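Local atomic coordinates of PA1221 (Pseudomonas aeruginosa, PDB entry 4DG8), a protein that belongs to the AMP-binding (ANL) superfamily and joins an AMP-binding region to a phosphopantetheine attachment domain in a single chain. Residues A[102-107]-A[211-216]; A[259-264]-A[286-291]; A[435-440]-A[477-482]. One frame throughout, in Å; residues are numbered along the deposited sequence.

Contact 1 of 3, residues A[102-107]-A[211-216]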
loop_
_atom_site.group_PDB
_atom_site.type_symbol
_atom_site.label_atom_id
_atom_site.label_comp_id
_atom_site.label_asym_id
_atom_site.label_seq_id
_atom_site.Cartn_x
_atom_site.Cartn_y
_atom_site.Cartn_z
ATOM N N HIS A 102 -18.544 -7.931 2.713
ATOM C CA HIS A 102 -17.876 -7.879 1.426
ATOM C C HIS A 102 -16.476 -7.270 1.560
ATOM O O HIS A 102 -16.096 -6.803 2.636
ATOM C CB HIS A 102 -18.758 -7.104 0.439
ATOM C CG HIS A 102 -20.116 -7.707 0.266
ATOM N ND1 HIS A 102 -20.329 -9.066 0.297
ATOM C CD2 HIS A 102 -21.336 -7.139 0.104
ATOM C CE1 HIS A 102 -21.617 -9.316 0.137
ATOM N NE2 HIS A 102 -22.250 -8.164 0.017
ATOM N N HIS A 103 -15.716 -7.267 0.467
ATOM C CA HIS A 103 -14.362 -6.726 0.483
ATOM C C HIS A 103 -14.174 -5.701 -0.623
ATOM O O HIS A 103 -14.775 -5.806 -1.691
ATOM C CB HIS A 103 -13.271 -7.826 0.398
ATOM C CG HIS A 103 -13.516 -8.880 -0.646
ATOM N ND1 HIS A 103 -14.294 -9.992 -0.411
ATOM C CD2 HIS A 103 -13.028 -9.023 -1.905
ATOM C CE1 HIS A 103 -14.303 -10.764 -1.487
ATOM N NE2 HIS A 103 -13.542 -10.199 -2.408
ATOM N N TYR A 104 -13.315 -4.721 -0.372
ATOM C CA TYR A 104 -13.192 -3.607 -1.294
ATOM C C TYR A 104 -11.971 -3.701 -2.184
ATOM O O TYR A 104 -10.964 -4.333 -1.847
ATOM C CB TYR A 104 -13.259 -2.232 -0.591
ATOM C CG TYR A 104 -12.204 -1.926 0.457
ATOM C CD1 TYR A 104 -10.918 -1.515 0.089
ATOM C CD2 TYR A 104 -12.516 -1.975 1.828
ATOM C CE1 TYR A 104 -9.943 -1.189 1.065
ATOM C CE2 TYR A 104 -11.549 -1.645 2.812
ATOM C CZ TYR A 104 -10.269 -1.255 2.424
ATOM O OH TYR A 104 -9.305 -0.946 3.375
ATOM N N LEU A 105 -12.114 -3.107 -3.356
ATOM C CA LEU A 105 -11.044 -3.038 -4.346
ATOM C C LEU A 105 -11.006 -1.644 -4.949
ATOM O O LEU A 105 -12.050 -1.136 -5.396
ATOM C CB LEU A 105 -11.353 -4.038 -5.457
ATOM C CG LEU A 105 -10.552 -3.926 -6.739
ATOM C CD1 LEU A 105 -9.073 -4.235 -6.479
ATOM C CD2 LEU A 105 -11.152 -4.869 -7.784
ATOM N N TYR A 106 -9.830 -1.019 -4.995
ATOM C CA TYR A 106 -9.739 0.248 -5.709
ATOM C C TYR A 106 -9.802 0.071 -7.232
ATOM O O TYR A 106 -9.112 -0.764 -7.810
ATOM C CB TYR A 106 -8.506 1.094 -5.336
ATOM C CG TYR A 106 -8.705 2.520 -5.827
ATOM C CD1 TYR A 106 -9.790 3.275 -5.360
ATOM C CD2 TYR A 106 -7.869 3.090 -6.777
ATOM C CE1 TYR A 106 -10.030 4.563 -5.804
ATOM C CE2 TYR A 106 -8.095 4.397 -7.236
ATOM C CZ TYR A 106 -9.186 5.119 -6.746
ATOM O OH TYR A 106 -9.443 6.401 -7.169
ATOM N N ILE A 107 -10.626 0.881 -7.881
ATOM C CA ILE A 107 -10.678 0.881 -9.338
ATOM C C ILE A 107 -10.489 2.304 -9.831
ATOM O O ILE A 107 -11.265 3.194 -9.480
ATOM C CB ILE A 107 -12.016 0.321 -9.874
ATOM C CG1 ILE A 107 -12.188 -1.154 -9.493
ATOM C CG2 ILE A 107 -12.090 0.477 -11.398
ATOM C CD1 ILE A 107 -11.212 -2.089 -10.194
ATOM N N SER A 211 -2.292 8.463 0.702
ATOM C CA SER A 211 -2.062 7.290 -0.147
ATOM C C SER A 211 -3.337 6.750 -0.785
ATOM O O SER A 211 -4.291 6.456 -0.091
ATOM C CB SER A 211 -1.393 6.174 0.666
ATOM O OG SER A 211 -0.240 6.652 1.327
ATOM N N PRO A 212 -3.358 6.618 -2.125
ATOM C CA PRO A 212 -4.576 6.087 -2.759
ATOM C C PRO A 212 -4.848 4.656 -2.324
ATOM O O PRO A 212 -3.916 3.965 -1.881
ATOM C CB PRO A 212 -4.248 6.151 -4.257
ATOM C CG PRO A 212 -3.252 7.273 -4.363
ATOM C CD PRO A 212 -2.406 7.146 -3.117
ATOM N N LEU A 213 -6.097 4.213 -2.455
ATOM C CA LEU A 213 -6.492 2.877 -2.000
ATOM C C LEU A 213 -5.853 1.699 -2.755
ATOM O O LEU A 213 -6.055 0.544 -2.390
ATOM C CB LEU A 213 -8.006 2.725 -2.026
ATOM C CG LEU A 213 -8.817 3.521 -1.015
ATOM C CD1 LEU A 213 -10.292 3.553 -1.473
ATOM C CD2 LEU A 213 -8.646 2.932 0.403
ATOM N N SER A 214 -5.116 1.979 -3.824
ATOM C CA SER A 214 -4.411 0.912 -4.530
ATOM C C SER A 214 -3.145 0.526 -3.759
ATOM O O SER A 214 -2.510 -0.491 -4.050
ATOM C CB SER A 214 -4.081 1.354 -5.953
ATOM O OG SER A 214 -3.488 2.637 -5.929
ATOM N N PHE A 215 -2.788 1.331 -2.759
ATOM C CA PHE A 215 -1.671 0.987 -1.878
ATOM C C PHE A 215 -2.126 0.628 -0.469
ATOM O O PHE A 215 -2.963 1.330 0.123
ATOM C CB PHE A 215 -0.697 2.159 -1.782
ATOM C CG PHE A 215 -0.352 2.761 -3.106
ATOM C CD1 PHE A 215 0.691 2.245 -3.867
ATOM C CD2 PHE A 215 -1.060 3.842 -3.591
ATOM C CE1 PHE A 215 1.013 2.801 -5.104
ATOM C CE2 PHE A 215 -0.745 4.405 -4.821
ATOM C CZ PHE A 215 0.299 3.884 -5.581
ATOM N N ASP A 216 -1.511 -0.390 0.126
ATOM C CA ASP A 216 -1.921 -0.766 1.478
ATOM C C ASP A 216 -1.350 0.155 2.563
ATOM O O ASP A 216 -1.593 -0.071 3.747
ATOM C CB ASP A 216 -1.695 -2.263 1.811
ATOM C CG ASP A 216 -0.226 -2.636 1.910
ATOM O OD1 ASP A 216 0.064 -3.819 2.188
ATOM O OD2 ASP A 216 0.638 -1.754 1.712
#
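A type I beta turn from P212 to F215, closed by the bond from F215 N to P212 O (3.0 Å), brings L213 and S214 against Y104 and Y106 on one side of strand 103-106. That strand lies between 79-83 and 166-172 in a mixed sheet; the turn belongs to the loop from strand 206-209 to helix 217-226. The backbones come nearest at the CA atoms of Y106 and S214, 5.5 Å apart, and no hydrogen bond joins the segments, so the contact rests mainly on van der Waals contact between carbons.

Its centre is the root of the Y106 side chain: Y106 CB lies 3.7 Å from L213 CB and 3.8 Å from S214 N. With CG anti to the backbone N (chi1 -164°), the ring runs beside the leucine, Y106 CD1 at 3.9 Å from L213 CD1, and the two side chains cross nearly at right angles. L213 sends its other methyl to Y104, L213 CD2 to Y104 CE1 at 4.4 Å, a looser touch.

Polar tips are served from outside: Y104 OH bonds W223 NE1, and S214 OG bonds Y427 OH. L213 also packs on L94 of helix 88-99 and on A218 and I222 of helix 217-226. Such chemistry implies that L213 packs firmly on Y106 and loosely on Y104, while Y104 OH and S214 OG tie strand and turn to other parts of the fold.

Contact 2 of 3, residues A[259-264]-A[286-291]. With AMP (adenosine monophosphate), chain B.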
loop_
_atom_site.group_PDB
_atom_site.type_symbol
_atom_site.label_atom_id
_atom_site.label_comp_id
_atom_site.label_asym_id
_atom_site.label_seq_id
_atom_site.Cartn_x
_atom_site.Cartn_y
_atom_site.Cartn_z
ATOM N N LEU A 259 4.531 8.811 4.952
ATOM C CA LEU A 259 5.114 9.402 3.759
ATOM C C LEU A 259 6.120 8.411 3.220
ATOM O O LEU A 259 7.103 8.068 3.904
ATOM C CB LEU A 259 5.849 10.695 4.090
ATOM C CG LEU A 259 5.015 11.803 4.725
ATOM C CD1 LEU A 259 5.948 12.924 5.149
ATOM C CD2 LEU A 259 3.950 12.310 3.750
ATOM N N THR A 260 5.895 7.964 1.996
ATOM C CA THR A 260 6.834 7.057 1.385
ATOM C C THR A 260 8.214 7.718 1.273
ATOM O O THR A 260 8.333 8.952 1.215
ATOM C CB THR A 260 6.354 6.542 0.013
ATOM O OG1 THR A 260 7.164 5.424 -0.352
ATOM C CG2 THR A 260 6.491 7.628 -1.054
ATOM N N ALA A 261 9.250 6.884 1.276
ATOM C CA ALA A 261 10.635 7.357 1.345
ATOM C C ALA A 261 10.944 8.504 0.382
ATOM O O ALA A 261 11.492 9.520 0.797
ATOM C CB ALA A 261 11.587 6.213 1.101
ATOM N N SER A 262 10.610 8.357 -0.896
ATOM C CA SER A 262 11.031 9.383 -1.867
ATOM C C SER A 262 10.261 10.687 -1.636
ATOM O O SER A 262 10.827 11.772 -1.773
ATOM C CB SER A 262 10.955 8.868 -3.320
ATOM O OG SER A 262 9.628 8.543 -3.677
ATOM N N LEU A 263 9.000 10.587 -1.187
ATOM C CA LEU A 263 8.224 11.788 -0.855
ATOM C C LEU A 263 8.786 12.478 0.397
ATOM O O LEU A 263 8.938 13.706 0.447
ATOM C CB LEU A 263 6.736 11.454 -0.651
ATOM C CG LEU A 263 5.809 12.645 -0.334
ATOM C CD1 LEU A 263 5.966 13.814 -1.350
ATOM C CD2 LEU A 263 4.334 12.224 -0.204
ATOM N N PHE A 264 9.087 11.668 1.406
ATOM C CA PHE A 264 9.796 12.127 2.591
ATOM C C PHE A 264 11.060 12.889 2.173
ATOM O O PHE A 264 11.254 14.032 2.550
ATOM C CB PHE A 264 10.125 10.924 3.488
ATOM C CG PHE A 264 10.983 11.247 4.679
ATOM C CD1 PHE A 264 10.419 11.684 5.871
ATOM C CD2 PHE A 264 12.361 11.091 4.614
ATOM C CE1 PHE A 264 11.212 11.963 6.974
ATOM C CE2 PHE A 264 13.159 11.374 5.707
ATOM C CZ PHE A 264 12.585 11.805 6.891
ATOM N N ASP A 286 10.831 1.955 0.535
ATOM C CA ASP A 286 12.141 1.775 -0.082
ATOM C C ASP A 286 13.178 1.942 1.013
ATOM O O ASP A 286 12.850 2.373 2.123
ATOM C CB ASP A 286 12.408 2.824 -1.162
ATOM C CG ASP A 286 11.941 2.386 -2.524
ATOM O OD1 ASP A 286 12.504 1.399 -3.072
ATOM O OD2 ASP A 286 11.020 3.046 -3.051
ATOM N N ILE A 287 14.420 1.598 0.696
ATOM C CA ILE A 287 15.546 1.866 1.578
ATOM C C ILE A 287 15.561 3.355 1.933
ATOM O O ILE A 287 15.583 4.232 1.052
ATOM C CB ILE A 287 16.870 1.454 0.890
ATOM C CG1 ILE A 287 16.973 -0.064 0.814
ATOM C CG2 ILE A 287 18.137 2.040 1.609
ATOM C CD1 ILE A 287 18.106 -0.548 -0.151
ATOM N N LEU A 288 15.553 3.637 3.231
ATOM C CA LEU A 288 15.555 5.013 3.680
ATOM C C LEU A 288 16.923 5.642 3.426
ATOM O O LEU A 288 17.968 4.975 3.502
ATOM C CB LEU A 288 15.196 5.112 5.168
ATOM C CG LEU A 288 13.865 4.544 5.667
ATOM C CD1 LEU A 288 13.667 4.997 7.110
ATOM C CD2 LEU A 288 12.689 4.987 4.788
ATOM N N SER A 289 16.904 6.937 3.141
ATOM C CA SER A 289 18.129 7.702 2.934
ATOM C C SER A 289 18.547 8.282 4.292
ATOM O O SER A 289 17.915 9.197 4.818
ATOM C CB SER A 289 17.858 8.831 1.930
ATOM O OG SER A 289 18.857 9.820 1.962
ATOM N N VAL A 290 19.629 7.752 4.841
ATOM C CA VAL A 290 20.130 8.228 6.114
ATOM C C VAL A 290 20.385 9.747 6.101
ATOM O O VAL A 290 20.052 10.431 7.061
ATOM C CB VAL A 290 21.371 7.421 6.576
ATOM C CG1 VAL A 290 21.945 7.996 7.877
ATOM C CG2 VAL A 290 20.996 5.929 6.754
ATOM N N PRO A 291 20.961 10.285 5.020
ATOM C CA PRO A 291 21.174 11.742 5.069
ATOM C C PRO A 291 19.877 12.558 5.216
ATOM O O PRO A 291 19.889 13.595 5.885
ATOM C CB PRO A 291 21.854 12.039 3.730
ATOM C CG PRO A 291 22.597 10.756 3.414
ATOM C CD PRO A 291 21.666 9.653 3.884
HETATM P P AMP B . 4.584 -3.227 -1.285
HETATM O O1P AMP B . 4.062 -2.538 -2.528
HETATM O O2P AMP B . 4.284 -2.603 0.071
HETATM O O3P AMP B . 4.075 -4.656 -1.338
HETATM O "O5'" AMP B . 6.151 -3.455 -1.422
HETATM C "C5'" AMP B . 6.837 -4.295 -0.515
HETATM C "C4'" AMP B . 8.315 -4.320 -0.791
HETATM O "O4'" AMP B . 8.854 -2.972 -0.744
HETATM C "C3'" AMP B . 9.156 -5.094 0.207
HETATM O "O3'" AMP B . 9.135 -6.497 -0.026
HETATM C "C2'" AMP B . 10.531 -4.461 0.044
HETATM O "O2'" AMP B . 11.176 -4.967 -1.120
HETATM C "C1'" AMP B . 10.163 -2.995 -0.204
HETATM N N9 AMP B . 10.169 -2.202 1.047
HETATM C C8 AMP B . 9.060 -1.842 1.736
HETATM N N7 AMP B . 9.369 -1.121 2.842
HETATM C C5 AMP B . 10.705 -1.010 2.895
HETATM C C6 AMP B . 11.689 -0.371 3.811
HETATM N N6 AMP B . 11.289 0.293 4.911
HETATM N N1 AMP B . 13.006 -0.474 3.506
HETATM C C2 AMP B . 13.404 -1.138 2.401
HETATM N N3 AMP B . 12.567 -1.737 1.529
HETATM C C4 AMP B . 11.227 -1.714 1.706
#
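A261, the first residue of helix 261-270, meets D286 methyl to methylene, and the aspartate can be followed outward from there. D286 CB lies 4.2 Å from A261 CB. CG is then turned to the side of the backbone N, opposite the carbonyl carbon (chi1 -90°), and the carboxylate ends with OD2 in a salt bridge to K458. The apolar root of D286 therefore faces the helix start while its charge is paired with a residue from outside both segments.

The same alanine methyl takes a second neighbour: L288 CD2, at the inturned tip of the leucine, approaches A261 CB at 4.0 Å. This is where the backbones come nearest, A261 CA to L288 CA 5.9 Å. The one methyl thus touches both D286 and L288. No hydrogen bond crosses between the segments. Each is tied to its surroundings separately: 259-264 by backbone bonding of A261 with G284 and by T260 OG1 to G284 O, 286-291 by S289 OG to H292 ND1.

On the other flank is adenosine monophosphate. The peptide between D286 and I287 lies over a face of the purine. D286 O stands almost directly above AMP N1 at 3.2 Å; I287 N, 3.4 Å from AMP C2, is above the plane but displaced outward past C2. I287 CG1 grazes AMP C2 at 4.1 Å. Both residues belong to the AMP pocket; D402, T312, N307, G308 and K423 supply hydrogen bonds to the nucleotide. The geometry implies that D286 and I287 offer the purine a stacked peptide, with no side-chain hydrogen bond to AMP from either segment, and that A261 backs this stretch.

Contact 3 of 3, residues A[435-440]-A[477-482]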
loop_
_atom_site.group_PDB
_atom_site.type_symbol
_atom_site.label_atom_id
_atom_site.label_comp_id
_atom_site.label_asym_id
_atom_site.label_seq_id
_atom_site.Cartn_x
_atom_site.Cartn_y
_atom_site.Cartn_z
ATOM N N GLU A 435 9.991 -5.445 -19.619
ATOM C CA GLU A 435 11.044 -5.262 -20.609
ATOM C C GLU A 435 10.926 -6.326 -21.709
ATOM O O GLU A 435 10.928 -6.021 -22.915
ATOM C CB GLU A 435 12.388 -5.392 -19.900
ATOM C CG GLU A 435 13.574 -4.811 -20.622
ATOM C CD GLU A 435 14.786 -4.738 -19.716
ATOM O OE1 GLU A 435 15.408 -3.659 -19.645
ATOM O OE2 GLU A 435 15.104 -5.756 -19.059
ATOM N N GLN A 436 10.828 -7.580 -21.275
ATOM C CA GLN A 436 10.695 -8.707 -22.192
ATOM C C GLN A 436 9.434 -8.524 -23.028
ATOM O O GLN A 436 9.395 -8.876 -24.210
ATOM C CB GLN A 436 10.666 -10.031 -21.420
ATOM C CG GLN A 436 10.464 -11.274 -22.292
ATOM C CD GLN A 436 11.526 -11.427 -23.379
ATOM O OE1 GLN A 436 11.203 -11.657 -24.546
ATOM N NE2 GLN A 436 12.794 -11.310 -22.996
ATOM N N ARG A 437 8.414 -7.939 -22.411
ATOM C CA ARG A 437 7.170 -7.628 -23.100
ATOM C C ARG A 437 7.344 -6.578 -24.217
ATOM O O ARG A 437 6.765 -6.708 -25.305
ATOM C CB ARG A 437 6.102 -7.204 -22.089
ATOM C CG ARG A 437 4.764 -6.921 -22.720
ATOM C CD ARG A 437 3.659 -6.738 -21.681
ATOM N NE ARG A 437 2.377 -6.610 -22.374
ATOM C CZ ARG A 437 1.271 -6.083 -21.858
ATOM N NH1 ARG A 437 1.258 -5.616 -20.612
ATOM N NH2 ARG A 437 0.172 -6.021 -22.606
ATOM N N PHE A 438 8.138 -5.540 -23.954
ATOM C CA PHE A 438 8.501 -4.594 -25.006
ATOM C C PHE A 438 9.273 -5.285 -26.139
ATOM O O PHE A 438 9.019 -5.022 -27.316
ATOM C CB PHE A 438 9.324 -3.422 -24.449
ATOM C CG PHE A 438 8.496 -2.237 -24.025
ATOM C CD1 PHE A 438 8.201 -1.223 -24.926
ATOM C CD2 PHE A 438 8.029 -2.125 -22.721
ATOM C CE1 PHE A 438 7.442 -0.123 -24.541
ATOM C CE2 PHE A 438 7.268 -1.024 -22.326
ATOM C CZ PHE A 438 6.973 -0.025 -23.238
ATOM N N ARG A 439 10.210 -6.164 -25.783
ATOM C CA ARG A 439 10.980 -6.898 -26.793
ATOM C C ARG A 439 10.087 -7.605 -27.811
ATOM O O ARG A 439 10.445 -7.731 -28.985
ATOM C CB ARG A 439 11.906 -7.931 -26.145
ATOM C CG ARG A 439 13.230 -7.388 -25.672
ATOM C CD ARG A 439 14.180 -8.517 -25.319
ATOM N NE ARG A 439 15.268 -8.035 -24.479
ATOM C CZ ARG A 439 15.172 -7.867 -23.164
ATOM N NH1 ARG A 439 14.033 -8.153 -22.543
ATOM N NH2 ARG A 439 16.208 -7.415 -22.468
ATOM N N ARG A 440 8.925 -8.062 -27.351
ATOM C CA ARG A 440 8.025 -8.861 -28.175
ATOM C C ARG A 440 7.154 -8.061 -29.159
ATOM O O ARG A 440 6.460 -8.657 -29.993
ATOM C CB ARG A 440 7.164 -9.790 -27.302
ATOM C CG ARG A 440 7.972 -10.862 -26.563
ATOM C CD ARG A 440 7.083 -11.953 -25.987
ATOM N NE ARG A 440 6.173 -11.433 -24.974
ATOM C CZ ARG A 440 6.182 -11.804 -23.698
ATOM N NH1 ARG A 440 7.049 -12.719 -23.275
ATOM N NH2 ARG A 440 5.314 -11.263 -22.851
ATOM N N ARG A 477 -0.721 2.134 -25.060
ATOM C CA ARG A 477 -2.172 2.259 -24.974
ATOM C C ARG A 477 -2.833 1.199 -24.077
ATOM O O ARG A 477 -3.881 1.458 -23.480
ATOM C CB ARG A 477 -2.800 2.212 -26.367
ATOM C CG ARG A 477 -2.601 3.474 -27.178
ATOM C CD ARG A 477 -3.507 3.468 -28.389
ATOM N NE ARG A 477 -3.092 2.493 -29.394
ATOM C CZ ARG A 477 -2.286 2.773 -30.417
ATOM N NH1 ARG A 477 -1.807 4.001 -30.570
ATOM N NH2 ARG A 477 -1.960 1.827 -31.290
ATOM N N GLN A 478 -2.241 0.006 -24.007
ATOM C CA GLN A 478 -2.822 -1.086 -23.220
ATOM C C GLN A 478 -2.340 -1.152 -21.773
ATOM O O GLN A 478 -2.925 -1.861 -20.950
ATOM C CB GLN A 478 -2.538 -2.424 -23.890
ATOM C CG GLN A 478 -3.319 -2.653 -25.174
ATOM C CD GLN A 478 -3.097 -4.041 -25.720
ATOM O OE1 GLN A 478 -2.212 -4.254 -26.546
ATOM N NE2 GLN A 478 -3.886 -5.002 -25.246
ATOM N N LEU A 479 -1.276 -0.418 -21.463
ATOM C CA LEU A 479 -0.701 -0.453 -20.119
ATOM C C LEU A 479 -1.406 0.522 -19.179
ATOM O O LEU A 479 -1.937 1.546 -19.611
ATOM C CB LEU A 479 0.806 -0.152 -20.160
ATOM C CG LEU A 479 1.716 -1.078 -20.984
ATOM C CD1 LEU A 479 3.131 -0.498 -21.078
ATOM C CD2 LEU A 479 1.745 -2.502 -20.423
ATOM N N PRO A 480 -1.418 0.202 -17.882
ATOM C CA PRO A 480 -1.909 1.216 -16.949
ATOM C C PRO A 480 -0.957 2.413 -16.962
ATOM O O PRO A 480 0.230 2.246 -17.269
ATOM C CB PRO A 480 -1.878 0.496 -15.599
ATOM C CG PRO A 480 -0.871 -0.587 -15.764
ATOM C CD PRO A 480 -0.951 -1.018 -17.200
ATOM N N THR A 481 -1.472 3.599 -16.656
ATOM C CA THR A 481 -0.669 4.815 -16.733
ATOM C C THR A 481 0.671 4.649 -16.015
ATOM O O THR A 481 1.722 5.020 -16.549
ATOM C CB THR A 481 -1.409 6.048 -16.145
ATOM O OG1 THR A 481 -1.824 5.770 -14.801
ATOM C CG2 THR A 481 -2.623 6.417 -16.998
ATOM N N TRP A 482 0.630 4.065 -14.819
ATOM C CA TRP A 482 1.814 4.000 -13.962
ATOM C C TRP A 482 2.932 3.098 -14.518
ATOM O O TRP A 482 4.062 3.168 -14.052
ATOM C CB TRP A 482 1.427 3.589 -12.542
ATOM C CG TRP A 482 1.061 2.141 -12.411
ATOM C CD1 TRP A 482 -0.185 1.592 -12.526
ATOM C CD2 TRP A 482 1.954 1.057 -12.124
ATOM N NE1 TRP A 482 -0.120 0.226 -12.336
ATOM C CE2 TRP A 482 1.181 -0.126 -12.089
ATOM C CE3 TRP A 482 3.335 0.971 -11.892
ATOM C CZ2 TRP A 482 1.741 -1.381 -11.833
ATOM C CZ3 TRP A 482 3.892 -0.279 -11.636
ATOM C CH2 TRP A 482 3.095 -1.437 -11.610
#
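Helix 431-439 stands well apart from the loop after helix 473-478, the nearest CA atoms, R437 and L479, being 11.1 Å apart, so long side chains must span the gap.

Two neighbouring helix residues converge on one leucine. R437 is drawn out to its full length: CG is anti to the backbone N (chi1 -178°) and the chain stays extended to NE. R437 and L479 run alongside one another with their ends pointing opposite ways; R437 NH1 lies 3.2 Å from L479 CD2, and R437 CZ 3.9 Å from the same methyl. The first distance is tight for a nitrogen against a methyl, so the exact placing of the guanidinium is somewhat doubtful. The other methyl of the leucine meets F438, L479 CD1 to F438 CE2, at 4.4 Å. Both approaches are oblique to the flat groups. No hydrogen bond or salt bridge crosses, and the surface buried between the two segments is a modest 153 Å².

Around this leucine, F438 also rests on L475 and L476 of helix 473-478, on C447 of strand 444-454, and on P472 and P485 in loops, while R437 touches L475. Elsewhere on helix 431-439, R439 NE forms a salt bridge with D446 and E435 OE1 bonds L449 N, so the helix is fixed to strand 444-454 as well as to helix 473-478.

The three contacts lie in different parts of the chain and none touches another; their centres are 23 to 28 Å apart. Contact 1 is nearest the middle, about 9 Å from the chain centre, yet it is only partly buried, like contact 2; contact 3 is buried locally although it lies about 22 Å out. None is joined by a hydrogen bond between its segments, but the settings differ: tyrosines against a turn in contact 1, a small methyl behind a nucleotide-stacking peptide in contact 2, a charged group and a phenyl ring on one leucine in contact 3. Contacts 1 and 2 both belong to the AMP-binding region. Y427 connects contacts 1 and 3, bonding S214 and stacking on W482.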